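Local coordinates for uncharacterized protein YjgB (Bacillus subtilis, PDB 4YGT) that is of unknown function but is probably a secreted lipoprotein of the DUF4309 family, for which it provides the first structure, at residues S89-F94 with D153-K158; V49-F53 with Y78-Y82. All coordinates share one frame. Numbering follows the deposited sequence.

Contact 1: S89-F94 with D153-K158; sequences SEIRYF and DHVNLK. With SO4 (sulfate ion), chain B.
Strand 89-94 and strand 154-158, extended from Glu90 to Tyr93 and from His154 to Lys158, pair antiparallel within a larger sheet, their axes 4.5 Å apart at closest approach and their directions at 163°. Ile91 and Leu157 form one hydrogen-bonded pair (Ile91 N to Leu157 O 2.9 Å, Leu157 N to Ile91 O 2.8 Å), Tyr93 and Val155 the next (Tyr93 N to Val155 O 2.8 Å, Val155 N to Tyr93 O 2.9 Å); between them Arg92 faces Asn156 as a non-hydrogen-bonded pair, CA to CA 4.5 Å.

Alternation divides the side chains by chemistry. Arg92 (t, t, m) is long enough to reach both Glu90 (t, t), its NH2 forming a salt bridge with Glu90 OE2 at 3.2 Å, and Asn156. The short amide of Asn156 (m) accepts between two donors, OD1 lying 3.0 Å from His154 ND1 and, weakly bonded, 3.1 Å from Arg92 NE. His154 (p) lays its ring against Arg92 CD, 4.1 Å from the centroid, a CH-pi contact; Phe94 (m) packs CD1 3.8 Å from His154 CB, its ring oblique to the imidazole. A water joins Glu90 OE1 and Lys158 NZ, 3.0 Å from each, and a sulfate, probably from the crystallisation liquor, binds Arg92 weakly.

The other face buries beta-branched Ile91 (m, t) and Val155 (t), which favour extended backbone, with Leu157 (t, p) and Tyr93 (t). Helix 14-27 covers it, touching Tyr93 and Leu157; strands 77-82 and 140-146 flank the pair, the former across a classic bulge, marked by Ser89's psi near -29°, where Ser89 and Glu90 both face Ser81.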
loop_
_atom_site.group_PDB
_atom_site.type_symbol
_atom_site.label_atom_id
_atom_site.label_comp_id
_atom_site.label_asym_id
_atom_site.label_seq_id
_atom_site.Cartn_x
_atom_site.Cartn_y
_atom_site.Cartn_z
ATOM N N SER A 89 3.759 -5.750 -10.098
ATOM C CA SER A 89 3.689 -6.951 -9.260
ATOM C C SER A 89 3.199 -6.596 -7.864
ATOM O O SER A 89 2.544 -7.426 -7.246
ATOM C CB SER A 89 5.022 -7.691 -9.198
ATOM O OG SER A 89 6.114 -6.842 -8.908
ATOM N N GLU A 90 3.467 -5.354 -7.372
ATOM C CA GLU A 90 3.045 -4.937 -6.033
ATOM C C GLU A 90 2.928 -3.440 -5.928
ATOM O O GLU A 90 3.719 -2.704 -6.536
ATOM C CB GLU A 90 4.047 -5.468 -4.985
ATOM C CG GLU A 90 3.690 -5.220 -3.525
ATOM C CD GLU A 90 4.610 -5.866 -2.508
ATOM O OE1 GLU A 90 5.293 -6.860 -2.846
ATOM O OE2 GLU A 90 4.619 -5.389 -1.352
ATOM N N ILE A 91 1.926 -2.979 -5.160
ATOM C CA ILE A 91 1.752 -1.541 -4.896
ATOM C C ILE A 91 1.941 -1.368 -3.396
ATOM O O ILE A 91 1.422 -2.163 -2.620
ATOM C CB ILE A 91 0.404 -0.922 -5.420
ATOM C CG1 ILE A 91 0.173 -1.263 -6.914
ATOM C CG2 ILE A 91 0.368 0.605 -5.192
ATOM C CD1 ILE A 91 -1.221 -0.941 -7.495
ATOM N N ARG A 92 2.742 -0.380 -3.006
ATOM C CA ARG A 92 3.032 -0.050 -1.632
ATOM C C ARG A 92 2.578 1.392 -1.366
ATOM O O ARG A 92 3.016 2.314 -2.053
ATOM C CB ARG A 92 4.528 -0.250 -1.399
ATOM C CG ARG A 92 4.927 -0.420 0.040
ATOM C CD ARG A 92 6.317 -1.005 0.127
ATOM N NE ARG A 92 6.343 -2.461 -0.025
ATOM C CZ ARG A 92 7.463 -3.178 -0.036
ATOM N NH1 ARG A 92 8.642 -2.579 0.041
ATOM N NH2 ARG A 92 7.413 -4.494 -0.175
ATOM N N TYR A 93 1.651 1.566 -0.405
ATOM C CA TYR A 93 1.070 2.827 0.052
ATOM C C TYR A 93 1.783 3.235 1.353
ATOM O O TYR A 93 1.734 2.491 2.325
ATOM C CB TYR A 93 -0.449 2.644 0.238
ATOM C CG TYR A 93 -1.180 3.845 0.784
ATOM C CD1 TYR A 93 -1.645 4.846 -0.062
ATOM C CD2 TYR A 93 -1.432 3.973 2.146
ATOM C CE1 TYR A 93 -2.286 5.978 0.443
ATOM C CE2 TYR A 93 -2.088 5.091 2.660
ATOM C CZ TYR A 93 -2.517 6.092 1.804
ATOM O OH TYR A 93 -3.155 7.206 2.307
ATOM N N PHE A 94 2.445 4.417 1.371
ATOM C CA PHE A 94 3.243 4.834 2.521
ATOM C C PHE A 94 2.583 5.882 3.426
ATOM O O PHE A 94 3.153 6.244 4.466
ATOM C CB PHE A 94 4.566 5.383 2.015
ATOM C CG PHE A 94 5.473 4.294 1.494
ATOM C CD1 PHE A 94 6.290 3.568 2.361
ATOM C CD2 PHE A 94 5.574 4.046 0.128
ATOM C CE1 PHE A 94 7.144 2.578 1.871
ATOM C CE2 PHE A 94 6.431 3.065 -0.358
ATOM C CZ PHE A 94 7.217 2.344 0.508
ATOM N N ASP A 153 3.034 1.328 8.790
ATOM C CA ASP A 153 4.190 1.915 8.110
ATOM C C ASP A 153 3.899 2.056 6.643
ATOM O O ASP A 153 4.134 3.119 6.074
ATOM C CB ASP A 153 5.430 1.061 8.333
ATOM C CG ASP A 153 5.911 1.125 9.770
ATOM O OD1 ASP A 153 5.610 2.136 10.460
ATOM O OD2 ASP A 153 6.566 0.172 10.211
ATOM N N HIS A 154 3.360 0.988 6.040
ATOM C CA HIS A 154 2.916 0.910 4.649
ATOM C C HIS A 154 1.882 -0.206 4.505
ATOM O O HIS A 154 1.782 -1.099 5.356
ATOM C CB HIS A 154 4.077 0.728 3.649
ATOM C CG HIS A 154 5.010 -0.401 3.971
ATOM N ND1 HIS A 154 4.719 -1.711 3.614
ATOM C CD2 HIS A 154 6.207 -0.374 4.592
ATOM C CE1 HIS A 154 5.751 -2.428 4.026
ATOM N NE2 HIS A 154 6.673 -1.661 4.607
ATOM N N VAL A 155 1.084 -0.110 3.447
ATOM C CA VAL A 155 0.041 -1.068 3.087
ATOM C C VAL A 155 0.401 -1.585 1.703
ATOM O O VAL A 155 0.598 -0.787 0.797
ATOM C CB VAL A 155 -1.360 -0.427 3.133
ATOM C CG1 VAL A 155 -2.437 -1.461 2.852
ATOM C CG2 VAL A 155 -1.615 0.250 4.474
ATOM N N ASN A 156 0.573 -2.905 1.561
ATOM C CA ASN A 156 0.931 -3.550 0.295
ATOM C C ASN A 156 -0.235 -4.225 -0.388
ATOM O O ASN A 156 -1.066 -4.843 0.270
ATOM C CB ASN A 156 2.028 -4.589 0.503
ATOM C CG ASN A 156 3.279 -4.070 1.142
ATOM O OD1 ASN A 156 3.532 -2.867 1.163
ATOM N ND2 ASN A 156 4.093 -4.978 1.680
ATOM N N LEU A 157 -0.288 -4.124 -1.724
ATOM C CA LEU A 157 -1.286 -4.822 -2.521
ATOM C C LEU A 157 -0.600 -5.698 -3.540
ATOM O O LEU A 157 0.236 -5.212 -4.294
ATOM C CB LEU A 157 -2.257 -3.858 -3.210
ATOM C CG LEU A 157 -3.421 -4.496 -3.986
ATOM C CD1 LEU A 157 -4.375 -5.229 -3.073
ATOM C CD2 LEU A 157 -4.144 -3.469 -4.761
ATOM N N LYS A 158 -0.952 -6.999 -3.566
ATOM C CA LYS A 158 -0.400 -7.932 -4.548
ATOM C C LYS A 158 -1.414 -9.017 -4.875
ATOM O O LYS A 158 -2.409 -9.148 -4.167
ATOM C CB LYS A 158 0.952 -8.530 -4.092
ATOM C CG LYS A 158 0.949 -9.381 -2.831
ATOM C CD LYS A 158 2.272 -10.138 -2.742
ATOM C CE LYS A 158 2.575 -10.675 -1.367
ATOM N NZ LYS A 158 4.037 -10.902 -1.175
HETATM S S SO4 B . 11.825 -5.768 -0.473
HETATM O O1 SO4 B . 12.582 -6.124 -1.680
HETATM O O2 SO4 B . 11.895 -4.339 -0.185
HETATM O O3 SO4 B . 10.429 -6.171 -0.679
HETATM O O4 SO4 B . 12.351 -6.452 0.693
HETATM O O HOH W 1 5.969 -8.664 -0.582
#

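Contact 2: V49-F53 with Y78-Y82; sequences VHAAF and YGFSY
Three aromatic rings, Phe53, Tyr78 and Phe80, cluster where a short helix meets a sheet strand, and side chains alone make this helix-on-sheet contact. Helix 49-53 runs nearly antiparallel to strand 78-82, at 165°, with the axes 11.3 Å apart at closest approach, a gap that large side chains can fill. One helical turn, closed by Phe53 N to Val49 O at 2.8 Å, brings Val49 and Phe53 onto the side toward the strand. In the extended strand, alternation points Tyr78, Phe80 and Tyr82 toward the helix, all with chi1 in m.

Phe53 (m) directs its edge at the face of Tyr78 in an offset edge-to-face pair, centroids 5.3 Å apart and planes at 68°; Phe53 CE2 comes within 3.4 Å of Tyr78 CD2. It meets Phe80 obliquely, Phe53 CE1 to Phe80 CZ 3.6 Å. Val49 (t), compact enough to sit on the Phe80 ring, places CG1 over its face, 3.8 Å from the centroid, as a CH-pi contact, while Val49 CG2 lies 4.0 Å from Tyr82 CE1.

Tyr69 of strand 67-69 packs beside this cluster. At the Tyr82 end the contact turns polar: Asp67 OD2 is hydrogen-bonded to both His50 NE2 and Tyr82 OH, uniting helix and two strands, and His50 ND1 to Glu55 OE2. The Tyr82 OH also touches Val49 CG1 at 3.5 Å.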
loop_
_atom_site.group_PDB
_atom_site.type_symbol
_atom_site.label_atom_id
_atom_site.label_comp_id
_atom_site.label_asym_id
_atom_site.label_seq_id
_atom_site.Cartn_x
_atom_site.Cartn_y
_atom_site.Cartn_z
ATOM N N VAL A 49 2.769 3.818 -14.827
ATOM C CA VAL A 49 3.106 4.367 -13.505
ATOM C C VAL A 49 3.847 5.702 -13.707
ATOM O O VAL A 49 3.503 6.715 -13.094
ATOM C CB VAL A 49 3.925 3.345 -12.653
ATOM C CG1 VAL A 49 4.467 3.981 -11.380
ATOM C CG2 VAL A 49 3.091 2.107 -12.325
ATOM N N HIS A 50 4.844 5.692 -14.586
ATOM C CA HIS A 50 5.647 6.857 -14.914
ATOM C C HIS A 50 4.808 7.915 -15.597
ATOM O O HIS A 50 4.988 9.098 -15.322
ATOM C CB HIS A 50 6.842 6.441 -15.782
ATOM C CG HIS A 50 7.938 5.807 -14.990
ATOM N ND1 HIS A 50 9.249 6.201 -15.140
ATOM C CD2 HIS A 50 7.875 4.857 -14.026
ATOM C CE1 HIS A 50 9.943 5.468 -14.282
ATOM N NE2 HIS A 50 9.160 4.642 -13.595
ATOM N N ALA A 51 3.856 7.498 -16.440
ATOM C CA ALA A 51 2.919 8.405 -17.100
ATOM C C ALA A 51 2.063 9.128 -16.039
ATOM O O ALA A 51 1.910 10.342 -16.097
ATOM C CB ALA A 51 2.034 7.630 -18.081
ATOM N N ALA A 52 1.592 8.396 -15.034
ATOM C CA ALA A 52 0.752 8.934 -13.974
ATOM C C ALA A 52 1.506 9.773 -12.937
ATOM O O ALA A 52 1.033 10.848 -12.597
ATOM C CB ALA A 52 0.021 7.801 -13.265
ATOM N N PHE A 53 2.630 9.276 -12.423
ATOM C CA PHE A 53 3.379 9.864 -11.321
ATOM C C PHE A 53 4.637 10.632 -11.688
ATOM O O PHE A 53 5.178 11.327 -10.823
ATOM C CB PHE A 53 3.787 8.745 -10.360
ATOM C CG PHE A 53 2.688 8.208 -9.480
ATOM C CD1 PHE A 53 1.832 7.211 -9.937
ATOM C CD2 PHE A 53 2.504 8.698 -8.195
ATOM C CE1 PHE A 53 0.813 6.713 -9.121
ATOM C CE2 PHE A 53 1.487 8.194 -7.377
ATOM C CZ PHE A 53 0.647 7.205 -7.848
ATOM N N TYR A 78 4.149 6.349 -2.581
ATOM C CA TYR A 78 3.872 5.058 -3.224
ATOM C C TYR A 78 5.124 4.409 -3.687
ATOM O O TYR A 78 6.089 5.087 -4.009
ATOM C CB TYR A 78 2.943 5.132 -4.450
ATOM C CG TYR A 78 1.524 5.519 -4.165
ATOM C CD1 TYR A 78 0.568 4.562 -3.828
ATOM C CD2 TYR A 78 1.118 6.835 -4.273
ATOM C CE1 TYR A 78 -0.757 4.927 -3.582
ATOM C CE2 TYR A 78 -0.196 7.206 -4.055
ATOM C CZ TYR A 78 -1.120 6.265 -3.683
ATOM O OH TYR A 78 -2.374 6.763 -3.462
ATOM N N GLY A 79 5.041 3.093 -3.820
ATOM C CA GLY A 79 6.075 2.235 -4.356
ATOM C C GLY A 79 5.433 1.270 -5.328
ATOM O O GLY A 79 4.337 0.771 -5.086
ATOM N N PHE A 80 6.087 1.042 -6.457
ATOM C CA PHE A 80 5.637 0.085 -7.457
ATOM C C PHE A 80 6.770 -0.851 -7.818
ATOM O O PHE A 80 7.843 -0.401 -8.179
ATOM C CB PHE A 80 5.140 0.807 -8.713
ATOM C CG PHE A 80 3.966 1.719 -8.462
ATOM C CD1 PHE A 80 4.161 3.034 -8.042
ATOM C CD2 PHE A 80 2.663 1.265 -8.638
ATOM C CE1 PHE A 80 3.077 3.876 -7.811
ATOM C CE2 PHE A 80 1.581 2.109 -8.399
ATOM C CZ PHE A 80 1.797 3.407 -7.986
ATOM N N SER A 81 6.548 -2.146 -7.684
ATOM C CA SER A 81 7.481 -3.170 -8.156
ATOM C C SER A 81 6.830 -3.800 -9.394
ATOM O O SER A 81 5.609 -3.712 -9.561
ATOM C CB SER A 81 7.800 -4.189 -7.067
ATOM O OG SER A 81 6.695 -5.036 -6.805
ATOM N N TYR A 82 7.630 -4.387 -10.280
ATOM C CA TYR A 82 7.137 -4.953 -11.536
ATOM C C TYR A 82 7.594 -6.391 -11.784
ATOM O O TYR A 82 8.656 -6.797 -11.302
ATOM C CB TYR A 82 7.627 -4.074 -12.694
ATOM C CG TYR A 82 7.425 -2.591 -12.454
ATOM C CD1 TYR A 82 6.155 -2.017 -12.524
ATOM C CD2 TYR A 82 8.500 -1.763 -12.121
ATOM C CE1 TYR A 82 5.957 -0.663 -12.257
ATOM C CE2 TYR A 82 8.312 -0.402 -11.859
ATOM C CZ TYR A 82 7.042 0.148 -11.954
ATOM O OH TYR A 82 6.838 1.492 -11.730
#

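How the contacts relate
Strands 77-82 and 88-95, successive in the chain and adjacent in the sheet, join the two contacts, whose centres are about 11 Å apart. Arg92 O and Gly79 N, 2.8 Å apart, probably hydrogen-bond, as do Ser89 N and Ser81 O, also at 2.8 Å; Tyr93 CD1 packs on Tyr78 CE1 at 3.6 Å. Contact 1 is central, its centre about 3 Å from that of the chain, whereas contact 2 lies farther out, about 12 Å away, though both are partly buried. Contact 1 combines backbone hydrogen bonds, a polar, charged face and a buried apolar one; contact 2 is side-chain packing of a helix on the sheet, across less buried area (266 against 529 Å²).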